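Local coordinates for hypothetical protein Atu2299 (Agrobacterium tumefaciens, PDB 2HLY) that is of unknown function but is a DUF2026-family protein, probably with a fold related to that of papain-like cysteine peptidases, at residues 97-102 and 119-124. Numbering follows the deposited sequence.
Sequences WAIDFM and MFQRPL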
ATOM      1  N   TRP A  97     -13.007   2.146  -4.781  1.00 11.62           N
ATOM      2  CA  TRP A  97     -11.757   2.911  -4.808  1.00 10.14           C
ATOM      3  C   TRP A  97     -10.549   2.015  -5.023  1.00 10.24           C
ATOM      4  O   TRP A  97     -10.479   0.921  -4.454  1.00 10.23           O
ATOM      5  CB  TRP A  97     -11.552   3.703  -3.488  1.00  9.97           C
ATOM      6  CG  TRP A  97     -12.545   4.789  -3.336  1.00  9.94           C
ATOM      7  CD1 TRP A  97     -13.796   4.693  -2.776  1.00 12.10           C
ATOM      8  CD2 TRP A  97     -12.429   6.122  -3.837  1.00 10.17           C
ATOM      9  NE1 TRP A  97     -14.443   5.913  -2.862  1.00 13.61           N
ATOM     10  CE2 TRP A  97     -13.631   6.799  -3.522  1.00 11.49           C
ATOM     11  CE3 TRP A  97     -11.418   6.819  -4.500  1.00 10.70           C
ATOM     12  CZ2 TRP A  97     -13.847   8.144  -3.867  1.00 10.59           C
ATOM     13  CZ3 TRP A  97     -11.642   8.157  -4.845  1.00 10.27           C
ATOM     14  CH2 TRP A  97     -12.844   8.798  -4.521  1.00 11.32           C
ATOM     15  N   ALA A  98      -9.618   2.492  -5.842  1.00  9.27           N
ATOM     16  CA  ALA A  98      -8.266   1.914  -5.927  1.00  9.56           C
ATOM     17  C   ALA A  98      -7.405   2.705  -4.956  1.00  9.13           C
ATOM     18  O   ALA A  98      -7.291   3.945  -5.061  1.00  9.81           O
ATOM     19  CB  ALA A  98      -7.715   2.065  -7.334  1.00 10.00           C
ATOM     20  N   ILE A  99      -6.807   1.995  -4.002  1.00  8.46           N
ATOM     21  CA  ILE A  99      -5.934   2.623  -3.037  1.00  9.69           C
ATOM     22  C   ILE A  99      -4.603   1.880  -3.016  1.00  9.14           C
ATOM     23  O   ILE A  99      -4.570   0.653  -2.887  1.00  9.62           O
ATOM     24  CB  ILE A  99      -6.562   2.639  -1.624  1.00 10.18           C
ATOM     25  CG1 ILE A  99      -7.974   3.247  -1.699  1.00 10.59           C
ATOM     26  CG2 ILE A  99      -5.693   3.480  -0.694  1.00 10.42           C
ATOM     27  CD1 ILE A  99      -8.774   3.206  -0.424  1.00 13.14           C
ATOM     28  N   ASP A 100      -3.515   2.630  -3.161  1.00  8.61           N
ATOM     29  CA  ASP A 100      -2.194   2.018  -3.065  1.00  8.99           C
ATOM     30  C   ASP A 100      -1.490   2.670  -1.888  1.00  8.55           C
ATOM     31  O   ASP A 100      -0.930   3.765  -2.011  1.00  8.72           O
ATOM     32  CB  ASP A 100      -1.406   2.191  -4.371  1.00  9.86           C
ATOM     33  CG  ASP A 100      -0.172   1.326  -4.417  1.00 10.96           C
ATOM     34  OD1 ASP A 100       0.377   1.016  -3.330  1.00  9.54           O
ATOM     35  OD2 ASP A 100       0.235   0.933  -5.540  1.00 10.55           O
ATOM     36  N   PHE A 101      -1.535   2.006  -0.739  1.00  8.82           N
ATOM     37  CA  PHE A 101      -0.921   2.581   0.465  1.00  8.26           C
ATOM     38  C   PHE A 101       0.604   2.643   0.396  1.00  8.21           C
ATOM     39  O   PHE A 101       1.210   3.289   1.246  1.00  8.82           O
ATOM     40  CB  PHE A 101      -1.345   1.808   1.719  1.00  9.18           C
ATOM     41  CG  PHE A 101      -2.780   1.987   2.066  1.00  9.60           C
ATOM     42  CD1 PHE A 101      -3.211   3.173   2.638  1.00  9.06           C
ATOM     43  CD2 PHE A 101      -3.700   0.957   1.859  1.00 10.26           C
ATOM     44  CE1 PHE A 101      -4.567   3.345   2.969  1.00 10.13           C
ATOM     45  CE2 PHE A 101      -5.051   1.128   2.197  1.00  9.97           C
ATOM     46  CZ  PHE A 101      -5.472   2.315   2.770  1.00  9.56           C
ATOM     47  N   MET A 102       1.212   1.965  -0.586  1.00  7.59           N
ATOM     48  CA  MET A 102       2.659   2.001  -0.741  1.00  8.91           C
ATOM     49  C   MET A 102       3.122   3.271  -1.452  1.00  8.08           C
ATOM     50  O   MET A 102       4.313   3.549  -1.486  1.00  8.48           O
ATOM     51  CB  MET A 102       3.161   0.777  -1.529  1.00  9.47           C
ATOM     52  CG  MET A 102       4.671   0.616  -1.481  1.00 10.87           C
ATOM     53  SD  MET A 102       5.105  -0.910  -2.312  1.00 11.99           S
ATOM     54  CE  MET A 102       6.878  -0.650  -2.580  1.00 14.64           C
ATOM     55  N   MET A 119      -0.193  10.688  -1.968  1.00  9.37           N
ATOM     56  CA  MET A 119      -1.269   9.713  -1.835  1.00  9.31           C
ATOM     57  C   MET A 119      -1.726   9.170  -3.192  1.00  8.95           C
ATOM     58  O   MET A 119      -1.884   9.944  -4.131  1.00  9.94           O
ATOM     59  CB  MET A 119      -2.470  10.365  -1.153  1.00  9.34           C
ATOM     60  CG  MET A 119      -3.705   9.485  -1.163  1.00 10.08           C
ATOM     61  SD  MET A 119      -5.102  10.072  -0.210  1.00 10.50           S
ATOM     62  CE  MET A 119      -5.706  11.390  -1.253  1.00 12.09           C
ATOM     63  N   PHE A 120      -1.986   7.856  -3.260  1.00  8.33           N
ATOM     64  CA  PHE A 120      -2.751   7.302  -4.386  1.00  8.06           C
ATOM     65  C   PHE A 120      -4.078   6.699  -3.910  1.00  7.90           C
ATOM     66  O   PHE A 120      -4.112   5.657  -3.266  1.00  8.16           O
ATOM     67  CB  PHE A 120      -1.984   6.248  -5.204  1.00  8.49           C
ATOM     68  CG  PHE A 120      -2.725   5.871  -6.443  1.00  8.19           C
ATOM     69  CD1 PHE A 120      -2.564   6.621  -7.612  1.00 10.74           C
ATOM     70  CD2 PHE A 120      -3.669   4.838  -6.415  1.00  8.68           C
ATOM     71  CE1 PHE A 120      -3.308   6.318  -8.767  1.00 12.25           C
ATOM     72  CE2 PHE A 120      -4.437   4.546  -7.553  1.00  9.41           C
ATOM     73  CZ  PHE A 120      -4.236   5.284  -8.730  1.00 11.71           C
ATOM     74  N   GLN A 121      -5.166   7.388  -4.249  1.00  8.06           N
ATOM     75  CA  GLN A 121      -6.522   6.933  -3.924  1.00  8.31           C
ATOM     76  C   GLN A 121      -7.416   7.520  -5.029  1.00  8.99           C
ATOM     77  O   GLN A 121      -7.628   8.740  -5.083  1.00  9.74           O
ATOM     78  CB  GLN A 121      -6.945   7.462  -2.547  1.00  9.01           C
ATOM     79  CG  GLN A 121      -8.389   7.045  -2.191  1.00  8.83           C
ATOM     80  CD  GLN A 121      -8.931   7.603  -0.886  1.00  7.94           C
ATOM     81  OE1 GLN A 121     -10.061   7.282  -0.523  1.00  9.38           O
ATOM     82  NE2 GLN A 121      -8.140   8.424  -0.181  1.00  9.60           N
ATOM     83  N   ARG A 122      -7.900   6.646  -5.914  1.00  8.44           N
ATOM     84  CA  ARG A 122      -8.666   7.094  -7.092  1.00  9.61           C
ATOM     85  C   ARG A 122      -9.781   6.089  -7.394  1.00  9.42           C
ATOM     86  O   ARG A 122      -9.645   4.906  -7.078  1.00  9.31           O
ATOM     87  CB  ARG A 122      -7.755   7.234  -8.319  1.00  9.76           C
ATOM     88  CG  ARG A 122      -6.568   8.207  -8.171  1.00 10.97           C
ATOM     89  CD  ARG A 122      -5.994   8.625  -9.538  1.00 11.28           C
ATOM     90  NE  ARG A 122      -7.017   9.339 -10.297  1.00 12.32           N
ATOM     91  CZ  ARG A 122      -7.264   9.192 -11.603  1.00 12.83           C
ATOM     92  NH1 ARG A 122      -6.541   8.362 -12.367  1.00 13.72           N
ATOM     93  NH2 ARG A 122      -8.262   9.866 -12.158  1.00 14.46           N
ATOM     94  N   PRO A 123     -10.875   6.539  -8.039  1.00 10.10           N
ATOM     95  CA  PRO A 123     -11.935   5.579  -8.354  1.00 10.02           C
ATOM     96  C   PRO A 123     -11.442   4.516  -9.342  1.00 10.09           C
ATOM     97  O   PRO A 123     -10.754   4.841 -10.304  1.00 10.19           O
ATOM     98  CB  PRO A 123     -13.031   6.445  -9.012  1.00 10.41           C
ATOM     99  CG  PRO A 123     -12.735   7.863  -8.559  1.00 11.49           C
ATOM    100  CD  PRO A 123     -11.215   7.906  -8.478  1.00 10.58           C
ATOM    101  N   LEU A 124     -11.796   3.258  -9.103  1.00 10.19           N
ATOM    102  CA  LEU A 124     -11.446   2.210 -10.071  1.00 10.48           C
ATOM    103  C   LEU A 124     -12.041   2.510 -11.445  1.00 10.66           C
ATOM    104  O   LEU A 124     -11.456   2.168 -12.489  1.00 11.38           O
ATOM    105  CB  LEU A 124     -11.930   0.843  -9.581  1.00 10.82           C
ATOM    106  CG  LEU A 124     -11.011   0.125  -8.602  1.00 13.53           C
ATOM    107  CD1 LEU A 124     -11.783  -0.996  -7.921  1.00 17.45           C
ATOM    108  CD2 LEU A 124      -9.802  -0.423  -9.333  1.00 16.05           C
TER
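Ala98 and Arg122 form the hydrogen-bonded pair that joins strand 97-100 to the edge strand 120-123 of an antiparallel four-stranded sheet. Ala98 N donates to Arg122 O over 2.7 Å, nearly in line with the carbonyl, and Arg122 N returns a bond of 2.9 Å to Ala98 O. That oxygen also receives a CA-H...O contact from Gln121. Further along, Asp100 N reaches Phe120 O at 3.1 Å.

Gln121 illustrates how one side chain can serve both apolar and polar neighbours. From CB, CG stands anti to the backbone N (chi1 178°), and the side chain lies beside that of Ile99, pointing the same way; CG touches Ile99 CG1 at 3.9 Å and Trp97 CE3 at 3.8 Å. Beyond CG the chain stays extended, bringing OE1 over one face of the Trp97 ring, offset toward its rim. NE2 donates to the backbone oxygen of Ile8 and, weakly, to Met119 SD. Trp97 also packs beside Pro123, with CZ3 3.7 Å from Pro123 CD.

On the face carrying Ala98 and Phe120, Ala98 CB fits between Leu124 CD2 at 3.8 Å and Phe120 CE2. Edge-to-face packing of Phe120 with Tyr63 and Phe140 continues this apolar layer into the neighbouring three-stranded sheet. Asp100 turns its carboxylate away from Phe120: OD1 closes an Asx turn by accepting from Met102 N, while OD2 bonds His89 NE2. The chemistry thus divides the work: the paired bonds of Ala98 and Arg122 set the register, apolar contacts fill in around them, and the buried Gln121 amide finds hydrogen-bonding partners beyond strand 97-100.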